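Local coordinates for protein glycosyl hyrolase, family 3 (Deinococcus radiodurans, PDB 3TEV) that probably hydrolyses O-glycosidic bonds in carbohydrate substrates, as a TIM-barrel enzyme of glycosyl hydrolase family 3, at residues A[294-297]-A[298-302]; A[315-318]-A[319-322]. One frame throughout, in Å; residues are numbered along the deposited sequence. Where two conformers were deposited one is given.

Contact 1 (A[294-297]-A[298-302]); sequences GRRE and VQQAT
Gln299 N donates to Arg295 O at 3.2 Å, closing the first turn of helix 296-309. The next two bonds follow the same i to i+4 pattern: Gln300 N to Arg296 O at 2.8 Å, and Ala301 N to Glu297 O. At the next residue, Val298 O accepts from the amide and hydroxyl of Thr302, which reach it from opposite faces of its plane. Arg295 is the N-cap residue. Here strand 290-291, the last strand of the TIM-barrel sheet, beside strand 22-24, gives way through a short loop to the helix. At Gly294 a side chain would run into both Val298 CG2 and the preceding carbonyl, which accounts for glycine there. In the conformer given, Arg295 NH1 lies 3.6 Å from Glu297 OE1, a long salt bridge, though this arginine also takes a second conformation. Water 1 joins Arg296 NH2 (2.7 Å) to Gln299 OE1 (2.9 Å), lying in the guanidinium plane at its edge; Arg296 also bonds Thr35 and makes a cation-pi contact with Tyr38, while Gln299 NE2 bonds Asp25 O. Van der Waals contacts make up the rest. With CG1 beside its own backbone N (chi1 -46°), Val298 sets that methyl 3.7 Å from Arg295 NE in the same conformer, the two side chains crossing at about a right angle. Arg296 CG packs 4.0 Å from Gln300 CD.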
# COMPACT_ATOMS: atom_id res chain seq x y z
N GLY A 294 -8.43 10.07 6.53
CA GLY A 294 -9.58 10.95 6.75
C GLY A 294 -9.42 11.74 8.02
O GLY A 294 -8.35 11.71 8.64
N ARG A 295 -10.47 12.45 8.41
CA ARG A 295 -10.43 13.29 9.59
C ARG A 295 -10.26 12.45 10.86
O ARG A 295 -10.49 11.23 10.84
CB ARG A 295 -11.71 14.12 9.68
CG ARG A 295 -12.92 13.30 10.03
CD ARG A 295 -14.19 14.05 9.74
NE ARG A 295 -15.33 13.14 9.71
CZ ARG A 295 -16.33 13.22 10.56
NH1 ARG A 295 -16.33 14.18 11.49
NH2 ARG A 295 -17.34 12.35 10.48
N ARG A 296 -9.87 13.10 11.95
CA ARG A 296 -9.57 12.41 13.21
C ARG A 296 -10.71 11.50 13.69
O ARG A 296 -10.45 10.36 14.09
CB ARG A 296 -9.11 13.39 14.31
CG ARG A 296 -8.41 12.71 15.55
CD ARG A 296 -7.23 13.59 16.11
NE ARG A 296 -6.18 13.80 15.10
CZ ARG A 296 -5.23 14.75 15.13
NH1 ARG A 296 -5.16 15.62 16.14
NH2 ARG A 296 -4.34 14.82 14.13
N GLU A 297 -11.95 11.98 13.57
CA GLU A 297 -13.12 11.20 13.96
C GLU A 297 -13.26 9.87 13.22
O GLU A 297 -13.58 8.85 13.86
CB GLU A 297 -14.42 12.00 13.78
CG GLU A 297 -14.56 13.21 14.72
CD GLU A 297 -13.95 14.52 14.18
OE1 GLU A 297 -13.20 14.53 13.17
OE2 GLU A 297 -14.24 15.57 14.79
N VAL A 298 -13.02 9.84 11.91
CA VAL A 298 -13.06 8.53 11.24
C VAL A 298 -11.88 7.65 11.62
O VAL A 298 -12.04 6.44 11.70
CB VAL A 298 -13.32 8.56 9.69
CG1 VAL A 298 -14.46 9.51 9.38
CG2 VAL A 298 -12.07 8.90 8.87
N GLN A 299 -10.72 8.24 11.86
CA GLN A 299 -9.55 7.47 12.31
C GLN A 299 -9.85 6.84 13.68
O GLN A 299 -9.56 5.65 13.90
CB GLN A 299 -8.28 8.32 12.36
CG GLN A 299 -7.78 8.81 10.98
CD GLN A 299 -6.57 9.73 11.06
OE1 GLN A 299 -6.03 9.96 12.14
NE2 GLN A 299 -6.12 10.24 9.93
N GLN A 300 -10.45 7.64 14.57
CA GLN A 300 -10.84 7.21 15.90
C GLN A 300 -11.85 6.07 15.86
O GLN A 300 -11.74 5.10 16.62
CB GLN A 300 -11.36 8.38 16.75
CG GLN A 300 -10.23 9.31 17.23
CD GLN A 300 -10.70 10.56 17.98
OE1 GLN A 300 -11.78 11.11 17.70
NE2 GLN A 300 -9.89 11.03 18.93
N ALA A 301 -12.80 6.15 14.93
CA ALA A 301 -13.78 5.08 14.79
C ALA A 301 -13.13 3.79 14.31
O ALA A 301 -13.56 2.70 14.71
CB ALA A 301 -14.95 5.51 13.87
N THR A 302 -12.11 3.91 13.46
CA THR A 302 -11.38 2.74 13.00
C THR A 302 -10.57 2.10 14.13
O THR A 302 -10.65 0.89 14.36
CB THR A 302 -10.49 3.07 11.78
OG1 THR A 302 -11.30 3.66 10.75
CG2 THR A 302 -9.85 1.83 11.23
O HOH W 1 -5.26 12.69 12.70

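Contact 2 (A[315-318]-A[319-322]); sequences AAVA and TKRE
Ala315 O is gripped twice by Thr319, by its amide N at 3.2 Å and by its hydroxyl OG1 at 3.1 Å, the two donors arriving from opposite faces of the carbonyl plane. With OG1 beside the backbone N (chi1 -59°), the hydroxyl is turned back along the helix to the carbonyl four residues earlier. The i to i+4 pattern of an alpha helix continues with Lys320 N to Ala316 O, Arg321 N to Val317 O (2.9 Å) and Glu322 N to Ala318 O (2.9 Å). Ala318 O also accepts from water 2 at 2.9 Å, and that water accepts from Arg321 NE at 3.1 Å, in the guanidinium plane at its edge. Lys320 runs back along the preceding turn: CG passes 3.4 Å from Ala316 O, CD lies 4.3 Å from Val317 CG1, and a bend at chi4 (-58°) turns NZ to Leu283 O and Ala287 O. A methionine in place of Lys320 would probably leave the carbonyls of Leu283 and Ala287 without their ammonium donor. The guanidinium of Arg321 bonds Asp14 O and Gln20 OE1, and Glu322 pairs with Arg329 farther along the helix. Helix 314-330 thus has Val317 and Lys320 against Tyr309 of helix 296-309, Lys320 reaching the end of helix 275-285 and the loop after it, and Arg321 held to the N-terminal segment before strand 22-24.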
# COMPACT_ATOMS: atom_id res chain seq x y z
N ALA A 315 -2.03 -13.59 18.57
CA ALA A 315 -0.96 -14.24 17.81
C ALA A 315 -0.98 -13.79 16.35
O ALA A 315 0.06 -13.49 15.76
CB ALA A 315 -1.06 -15.77 17.92
N ALA A 316 -2.18 -13.72 15.77
CA ALA A 316 -2.33 -13.28 14.40
C ALA A 316 -1.84 -11.83 14.24
O ALA A 316 -1.07 -11.54 13.30
CB ALA A 316 -3.80 -13.42 13.95
N VAL A 317 -2.24 -10.93 15.13
CA VAL A 317 -1.81 -9.54 14.97
C VAL A 317 -0.32 -9.32 15.30
O VAL A 317 0.31 -8.39 14.77
CB VAL A 317 -2.72 -8.50 15.69
CG1 VAL A 317 -4.14 -8.54 15.10
CG2 VAL A 317 -2.73 -8.71 17.19
N ALA A 318 0.23 -10.19 16.14
CA ALA A 318 1.67 -10.17 16.42
C ALA A 318 2.45 -10.44 15.13
O ALA A 318 3.43 -9.75 14.83
CB ALA A 318 2.05 -11.20 17.56
N THR A 319 1.99 -11.42 14.37
CA THR A 319 2.59 -11.77 13.08
C THR A 319 2.49 -10.56 12.11
O THR A 319 3.46 -10.22 11.44
CB THR A 319 1.88 -13.01 12.47
OG1 THR A 319 1.99 -14.12 13.37
CG2 THR A 319 2.48 -13.40 11.11
N LYS A 320 1.34 -9.92 12.05
CA LYS A 320 1.17 -8.75 11.19
C LYS A 320 2.13 -7.63 11.61
O LYS A 320 2.81 -7.06 10.77
CB LYS A 320 -0.27 -8.24 11.17
CG LYS A 320 -1.32 -9.27 10.72
CD LYS A 320 -2.75 -8.70 11.04
CE LYS A 320 -3.85 -9.72 10.79
NZ LYS A 320 -3.81 -10.18 9.36
N ARG A 321 2.21 -7.35 12.90
CA ARG A 321 3.10 -6.28 13.37
C ARG A 321 4.58 -6.56 13.08
O ARG A 321 5.32 -5.65 12.72
CB ARG A 321 2.88 -5.98 14.87
CG ARG A 321 3.66 -4.75 15.33
CD ARG A 321 3.47 -4.43 16.83
NE ARG A 321 4.04 -5.49 17.64
CZ ARG A 321 3.99 -5.58 18.97
NH1 ARG A 321 3.37 -4.64 19.70
NH2 ARG A 321 4.58 -6.60 19.57
N GLU A 322 5.00 -7.82 13.25
CA GLU A 322 6.36 -8.22 12.94
C GLU A 322 6.73 -8.04 11.46
O GLU A 322 7.86 -7.69 11.16
CB GLU A 322 6.61 -9.66 13.41
CG GLU A 322 8.00 -10.27 12.99
CD GLU A 322 9.24 -9.41 13.39
OE1 GLU A 322 9.18 -8.65 14.41
OE2 GLU A 322 10.30 -9.52 12.70
O HOH W 2 5.09 -8.21 16.63

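Along the chain, strand 290-291 leads first into contact 1, where residues 294-302 turn from loop into the opening turns of helix 296-309. That helix ends at Tyr309, a short connection follows, and contact 2 lies near the start of the next helix, 314-330. Contact 1 closes before contact 2 opens, so the two stand in series, neither nesting nor crossing. The centres of contact 1 and contact 2 are about 23 Å apart. The nearest atoms of contact 1 and contact 2 are about 11 Å apart, without touching. Both involve the same neighbours: helix 275-285 and the chain around strand 22-24. Contact 1 meets them by way of Arg275, Ala279, Leu22 and Ile24, contact 2 by way of Leu283, Gln20 and Leu21.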